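Local coordinates for occlusion-derived virus envelope protein E66 (Autographa californica nucleopolyhedrovirus, PDB 3VSN) that cleaves non-sulfated chondroitin as a polysaccharide lyase of the viral envelope and is essential for oral infection of the insect host, at residues Q29-F34 and Y199-M204; R36-N41 and F148-I153. All blocks are in the same frame, centred on the assembly; numbering follows the deposited sequence.

Interaction 1 of 2, residues Q29-F34 and Y199-M204; sequences QELQNF and YTYSQM. Unlike the reference sequence in segment 199-204: Met204 (reference Ile).
Phe34 and Tyr201 both hold CG anti to the backbone N (chi1 173° in Phe34), and this carries their rings in between the two helices. The rings meet obliquely, with centroids 5.8 Å apart. CD1 of Tyr201 lies at the edge of the Phe34 ring, near its plane, 3.5 Å from Phe34 CE2. Met204, on helix 189-205, points toward helix 29-48. Its chain is extended at chi2 and then bends at chi3 (79°), which turns CE toward the first helix. Met204 CE lies 3.8 Å from Phe34 CB and also touches the carbonyl O of Glu30. The sulfur is 4.7 Å from the centroid of the Phe34 ring, an oblique Met-aromatic contact. Met204 replaces the isoleucine of the reference sequence.

Leu31 fills in beside them. Its CD1 methyl reaches Tyr201 CE1 at 3.7 Å and also touches Met204 CB. The two side chains, Leu31 and Tyr201, cross at about a right angle.

No hydrogen bond crosses between 29-34 and 199-204. The polar ends are tied elsewhere: the Tyr201 hydroxyl bonds to Glu35, and the Glu30 carboxylate accepts a hydrogen bond from the backbone N of Leu210. Helix 138-154 adds Met149 against both rings.

The axes of the two segments pass 10.8 Å apart, with their directions at 138°. This is apolar packing of two obliquely packed helices, which joins the first helix of the chain to helix 189-205 in the alpha/alpha toroid, the N-terminal helical domain of polysaccharide lyase family 8.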
loop_
_atom_site.group_PDB
_atom_site.type_symbol
_atom_site.label_atom_id
_atom_site.label_comp_id
_atom_site.label_asym_id
_atom_site.label_seq_id
_atom_site.Cartn_x
_atom_site.Cartn_y
_atom_site.Cartn_z
ATOM N N GLN A 29 13.637 35.695 -13.017
ATOM C CA GLN A 29 12.233 35.292 -13.021
ATOM C C GLN A 29 12.059 33.853 -12.550
ATOM O O GLN A 29 11.202 33.570 -11.715
ATOM C CB GLN A 29 11.658 35.435 -14.435
ATOM C CG GLN A 29 11.475 36.868 -14.905
ATOM C CD GLN A 29 10.162 37.460 -14.443
ATOM O OE1 GLN A 29 9.989 37.784 -13.266
ATOM N NE2 GLN A 29 9.225 37.608 -15.373
ATOM N N GLU A 30 12.882 32.963 -13.100
ATOM C CA GLU A 30 12.849 31.534 -12.799
ATOM C C GLU A 30 12.956 31.266 -11.294
ATOM O O GLU A 30 12.157 30.511 -10.735
ATOM C CB GLU A 30 13.983 30.830 -13.547
ATOM C CG GLU A 30 13.702 29.391 -13.932
ATOM C CD GLU A 30 14.680 28.878 -14.968
ATOM O OE1 GLU A 30 15.866 28.686 -14.634
ATOM O OE2 GLU A 30 14.261 28.662 -16.123
ATOM N N LEU A 31 13.933 31.905 -10.650
ATOM C CA LEU A 31 14.161 31.748 -9.215
ATOM C C LEU A 31 12.977 32.247 -8.389
ATOM O O LEU A 31 12.503 31.545 -7.495
ATOM C CB LEU A 31 15.453 32.459 -8.785
ATOM C CG LEU A 31 15.829 32.450 -7.296
ATOM C CD1 LEU A 31 16.040 31.030 -6.786
ATOM C CD2 LEU A 31 17.075 33.292 -7.054
ATOM N N GLN A 32 12.505 33.454 -8.694
ATOM C CA GLN A 32 11.383 34.041 -7.964
ATOM C C GLN A 32 10.091 33.234 -8.145
ATOM O O GLN A 32 9.334 33.053 -7.189
ATOM C CB GLN A 32 11.195 35.512 -8.340
ATOM C CG GLN A 32 12.320 36.397 -7.820
ATOM C CD GLN A 32 12.250 37.830 -8.314
ATOM O OE1 GLN A 32 11.532 38.147 -9.264
ATOM N NE2 GLN A 32 13.010 38.706 -7.668
ATOM N N ASN A 33 9.862 32.738 -9.359
ATOM C CA ASN A 33 8.714 31.876 -9.641
ATOM C C ASN A 33 8.776 30.542 -8.891
ATOM O O ASN A 33 7.756 30.066 -8.388
ATOM C CB ASN A 33 8.571 31.624 -11.146
ATOM C CG ASN A 33 8.192 32.877 -11.927
ATOM O OD1 ASN A 33 7.686 33.855 -11.371
ATOM N ND2 ASN A 33 8.434 32.843 -13.231
ATOM N N PHE A 34 9.964 29.941 -8.820
ATOM C CA PHE A 34 10.129 28.692 -8.071
ATOM C C PHE A 34 9.895 28.900 -6.581
ATOM O O PHE A 34 9.204 28.104 -5.943
ATOM C CB PHE A 34 11.499 28.040 -8.292
ATOM C CG PHE A 34 11.734 26.844 -7.405
ATOM C CD1 PHE A 34 11.032 25.658 -7.620
ATOM C CD2 PHE A 34 12.615 26.914 -6.328
ATOM C CE1 PHE A 34 11.218 24.561 -6.796
ATOM C CE2 PHE A 34 12.810 25.815 -5.502
ATOM C CZ PHE A 34 12.108 24.638 -5.738
ATOM N N TYR A 199 19.747 20.453 -4.203
ATOM C CA TYR A 199 20.873 20.731 -5.098
ATOM C C TYR A 199 20.461 21.647 -6.250
ATOM O O TYR A 199 21.135 22.649 -6.514
ATOM C CB TYR A 199 21.543 19.465 -5.649
ATOM C CG TYR A 199 22.599 19.805 -6.686
ATOM C CD1 TYR A 199 23.863 20.254 -6.299
ATOM C CD2 TYR A 199 22.318 19.724 -8.052
ATOM C CE1 TYR A 199 24.822 20.592 -7.242
ATOM C CE2 TYR A 199 23.273 20.055 -9.002
ATOM C CZ TYR A 199 24.523 20.485 -8.589
ATOM O OH TYR A 199 25.473 20.816 -9.522
ATOM N N THR A 200 19.373 21.298 -6.936
ATOM C CA THR A 200 18.865 22.117 -8.038
ATOM C C THR A 200 18.602 23.554 -7.582
ATOM O O THR A 200 18.983 24.507 -8.271
ATOM C CB THR A 200 17.593 21.511 -8.664
ATOM O OG1 THR A 200 17.907 20.238 -9.231
ATOM C CG2 THR A 200 17.038 22.411 -9.764
ATOM N N TYR A 201 17.963 23.700 -6.422
ATOM C CA TYR A 201 17.722 25.019 -5.850
ATOM C C TYR A 201 19.026 25.781 -5.573
ATOM O O TYR A 201 19.112 26.978 -5.859
ATOM C CB TYR A 201 16.854 24.937 -4.587
ATOM C CG TYR A 201 16.593 26.292 -3.957
ATOM C CD1 TYR A 201 15.917 27.293 -4.660
ATOM C CD2 TYR A 201 17.035 26.576 -2.666
ATOM C CE1 TYR A 201 15.688 28.537 -4.088
ATOM C CE2 TYR A 201 16.809 27.814 -2.088
ATOM C CZ TYR A 201 16.143 28.789 -2.800
ATOM O OH TYR A 201 15.921 30.009 -2.211
ATOM N N SER A 202 20.035 25.091 -5.043
ATOM C CA SER A 202 21.332 25.729 -4.779
ATOM C C SER A 202 21.972 26.258 -6.065
ATOM O O SER A 202 22.576 27.332 -6.063
ATOM C CB SER A 202 22.290 24.799 -4.021
ATOM O OG SER A 202 22.794 23.762 -4.845
ATOM N N GLN A 203 21.820 25.512 -7.159
ATOM C CA GLN A 203 22.307 25.952 -8.469
ATOM C C GLN A 203 21.531 27.152 -9.016
ATOM O O GLN A 203 22.111 28.036 -9.656
ATOM C CB GLN A 203 22.303 24.797 -9.472
ATOM C CG GLN A 203 23.424 23.787 -9.277
ATOM C CD GLN A 203 24.787 24.325 -9.679
ATOM O OE1 GLN A 203 25.450 25.020 -8.908
ATOM N NE2 GLN A 203 25.218 23.990 -10.889
ATOM N N MET A 204 20.227 27.190 -8.756
ATOM C CA MET A 204 19.403 28.335 -9.140
ATOM C C MET A 204 19.829 29.593 -8.380
ATOM O O MET A 204 19.863 30.687 -8.951
ATOM C CB MET A 204 17.923 28.043 -8.904
ATOM C CG MET A 204 17.365 26.933 -9.781
ATOM S SD MET A 204 15.667 26.530 -9.341
ATOM C CE MET A 204 14.794 27.872 -10.140
#

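Interaction 2 of 2, residues R36-N41 and F148-I153; sequences RWFKNN and FMNITI
Ile153 lays its CD1 methyl over one face of the Phe38 ring, 3.7 Å from the centroid and 15° off the normal. This is a CH-pi contact. Phe38 has CG anti to the backbone N (chi1 -176°). This conformation points the ring toward helix 138-154. In Ile153 the two branches share the work. CG1 is anti to the carbonyl carbon, and the chain continues extended to CD1 over the ring. CG2 of Ile153 takes the position anti to the backbone N and sits 3.4 Å from Phe38 CD1.

Met149 approaches the same ring from another direction. Its side chain is fully extended at all three torsions, and the CE methyl of Met149 ends 3.6 Å from Phe38 CE2. The sulfur lies farther off, 5.4 Å from the ring centroid, in an oblique Met-aromatic contact. Asn150 closes on the far end of the ring. Asn150 CG lies in the ring plane beyond the edge, 4.0 Å from Phe38 CZ, and the amide plane is turned steeply against the ring.

The two helices belong to the N-terminal helical domain of the lyase, an alpha/alpha toroid. The axes of 36-41 and 148-153 cross almost perpendicularly, at 98°, and pass 10.7 Å apart. No hydrogen bond links the two segments.

Lys39 borders the aromatic contact with its aliphatic part. The chain bends at chi3. Lys39 CG packs on Ile153 CG2 at 3.8 Å, and CD lies beside the carbonyl O of Ile153. The Lys39 amino group bonds to Asn156, beyond the end of helix 138-154. Asn150 also packs on Ile86 and Cys89 of helix 75-93.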
loop_
_atom_site.group_PDB
_atom_site.type_symbol
_atom_site.label_atom_id
_atom_site.label_comp_id
_atom_site.label_asym_id
_atom_site.label_seq_id
_atom_site.Cartn_x
_atom_site.Cartn_y
_atom_site.Cartn_z
ATOM N N ARG A 36 8.115 31.194 -5.181
ATOM C CA ARG A 36 6.677 31.428 -5.022
ATOM C C ARG A 36 5.890 30.113 -5.022
ATOM O O ARG A 36 5.033 29.888 -4.162
ATOM C CB ARG A 36 6.158 32.358 -6.130
ATOM C CG ARG A 36 4.713 32.800 -5.945
ATOM C CD ARG A 36 4.321 33.903 -6.922
ATOM N NE ARG A 36 5.052 35.146 -6.668
ATOM C CZ ARG A 36 6.018 35.628 -7.448
ATOM N NH1 ARG A 36 6.377 34.987 -8.555
ATOM N NH2 ARG A 36 6.623 36.758 -7.117
ATOM N N TRP A 37 6.193 29.255 -5.994
ATOM C CA TRP A 37 5.560 27.944 -6.109
ATOM C C TRP A 37 5.836 27.099 -4.889
ATOM O O TRP A 37 4.933 26.428 -4.377
ATOM C CB TRP A 37 6.014 27.263 -7.395
ATOM C CG TRP A 37 5.576 25.825 -7.549
ATOM C CD1 TRP A 37 4.424 25.345 -8.172
ATOM C CD2 TRP A 37 6.292 24.628 -7.093
ATOM N NE1 TRP A 37 4.379 23.971 -8.121
ATOM C CE2 TRP A 37 5.466 23.479 -7.488
ATOM C CE3 TRP A 37 7.487 24.400 -6.416
ATOM C CZ2 TRP A 37 5.841 22.174 -7.206
ATOM C CZ3 TRP A 37 7.855 23.076 -6.139
ATOM C CH2 TRP A 37 7.050 21.991 -6.527
ATOM N N PHE A 38 7.074 27.149 -4.397
ATOM C CA PHE A 38 7.490 26.398 -3.207
ATOM C C PHE A 38 6.657 26.790 -1.985
ATOM O O PHE A 38 6.132 25.925 -1.277
ATOM C CB PHE A 38 8.990 26.611 -2.937
ATOM C CG PHE A 38 9.532 25.805 -1.784
ATOM C CD1 PHE A 38 9.362 26.235 -0.470
ATOM C CD2 PHE A 38 10.238 24.626 -2.014
ATOM C CE1 PHE A 38 9.869 25.501 0.592
ATOM C CE2 PHE A 38 10.745 23.886 -0.954
ATOM C CZ PHE A 38 10.561 24.324 0.349
ATOM N N LYS A 39 6.536 28.096 -1.750
ATOM C CA LYS A 39 5.763 28.617 -0.627
ATOM C C LYS A 39 4.269 28.339 -0.771
ATOM O O LYS A 39 3.600 28.026 0.215
ATOM C CB LYS A 39 6.012 30.114 -0.456
ATOM C CG LYS A 39 7.429 30.442 0.002
ATOM C CD LYS A 39 7.755 31.910 -0.221
ATOM C CE LYS A 39 7.013 32.803 0.756
ATOM N NZ LYS A 39 7.174 34.237 0.376
ATOM N N ASN A 40 3.758 28.453 -1.996
ATOM C CA ASN A 40 2.355 28.144 -2.289
ATOM C C ASN A 40 1.993 26.694 -1.975
ATOM O O ASN A 40 0.888 26.408 -1.510
ATOM C CB ASN A 40 2.024 28.441 -3.756
ATOM C CG ASN A 40 1.836 29.925 -4.033
ATOM O OD1 ASN A 40 1.767 30.739 -3.117
ATOM N ND2 ASN A 40 1.749 30.278 -5.308
ATOM N N ASN A 41 2.938 25.790 -2.207
ATOM C CA ASN A 41 2.670 24.360 -2.133
ATOM C C ASN A 41 3.303 23.649 -0.938
ATOM O O ASN A 41 3.174 22.426 -0.812
ATOM C CB ASN A 41 3.101 23.685 -3.440
ATOM C CG ASN A 41 2.275 24.137 -4.631
ATOM O OD1 ASN A 41 2.754 24.870 -5.499
ATOM N ND2 ASN A 41 1.026 23.710 -4.674
ATOM N N PHE A 148 18.444 23.812 4.760
ATOM C CA PHE A 148 18.933 24.995 4.051
ATOM C C PHE A 148 17.880 25.520 3.080
ATOM O O PHE A 148 17.572 26.715 3.074
ATOM C CB PHE A 148 20.230 24.681 3.299
ATOM C CG PHE A 148 21.460 24.696 4.167
ATOM C CD1 PHE A 148 22.227 25.855 4.286
ATOM C CD2 PHE A 148 21.862 23.556 4.856
ATOM C CE1 PHE A 148 23.363 25.876 5.080
ATOM C CE2 PHE A 148 23.000 23.571 5.652
ATOM C CZ PHE A 148 23.753 24.733 5.762
ATOM N N MET A 149 17.320 24.611 2.281
ATOM C CA MET A 149 16.326 24.971 1.281
ATOM C C MET A 149 15.047 25.545 1.901
ATOM O O MET A 149 14.589 26.614 1.495
ATOM C CB MET A 149 16.005 23.764 0.393
ATOM C CG MET A 149 15.011 24.070 -0.713
ATOM S SD MET A 149 14.728 22.641 -1.765
ATOM C CE MET A 149 13.664 23.360 -3.005
ATOM N N ASN A 150 14.484 24.841 2.883
ATOM C CA ASN A 150 13.243 25.273 3.530
ATOM C C ASN A 150 13.371 26.633 4.225
ATOM O O ASN A 150 12.510 27.499 4.055
ATOM C CB ASN A 150 12.727 24.214 4.509
ATOM C CG ASN A 150 12.017 23.066 3.810
ATOM O OD1 ASN A 150 12.651 22.142 3.298
ATOM N ND2 ASN A 150 10.690 23.117 3.789
ATOM N N ILE A 151 14.448 26.816 4.989
ATOM C CA ILE A 151 14.680 28.073 5.710
ATOM C C ILE A 151 14.861 29.243 4.737
ATOM O O ILE A 151 14.182 30.265 4.861
ATOM C CB ILE A 151 15.861 27.966 6.713
ATOM C CG1 ILE A 151 15.489 27.013 7.854
ATOM C CG2 ILE A 151 16.215 29.337 7.282
ATOM C CD1 ILE A 151 16.572 26.784 8.892
ATOM N N THR A 152 15.748 29.074 3.757
ATOM C CA THR A 152 16.019 30.114 2.761
ATOM C C THR A 152 14.749 30.577 2.026
ATOM O O THR A 152 14.507 31.782 1.900
ATOM C CB THR A 152 17.097 29.665 1.749
ATOM O OG1 THR A 152 18.307 29.349 2.450
ATOM C CG2 THR A 152 17.386 30.764 0.729
ATOM N N ILE A 153 13.939 29.630 1.562
ATOM C CA ILE A 153 12.745 29.984 0.791
ATOM C C ILE A 153 11.644 30.621 1.645
ATOM O O ILE A 153 11.129 31.683 1.284
ATOM C CB ILE A 153 12.209 28.810 -0.059
ATOM C CG1 ILE A 153 13.293 28.326 -1.024
ATOM C CG2 ILE A 153 10.960 29.234 -0.832
ATOM C CD1 ILE A 153 12.945 27.072 -1.803
#

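Interactions 1 and 2 share helix 29-48 and lie with centres about 10 Å apart. The two contacts touch directly. Met149 of interaction 2 puts its CE 3.4 Å from Phe34 CZ of interaction 1, and in this way serves both contacts. Tyr201 of interaction 1 packs on helix 138-154 too: Tyr201 OH lies 3.3 Å from Ile153 CG1 and 3.4 Å from Thr152 CG2. Phe34 touches both helix 189-205 and helix 138-154, while 36-41 meets helix 138-154. Along the chain, interaction 2 is nested within the loop closed by interaction 1. Both lie away from the known catalytic residues.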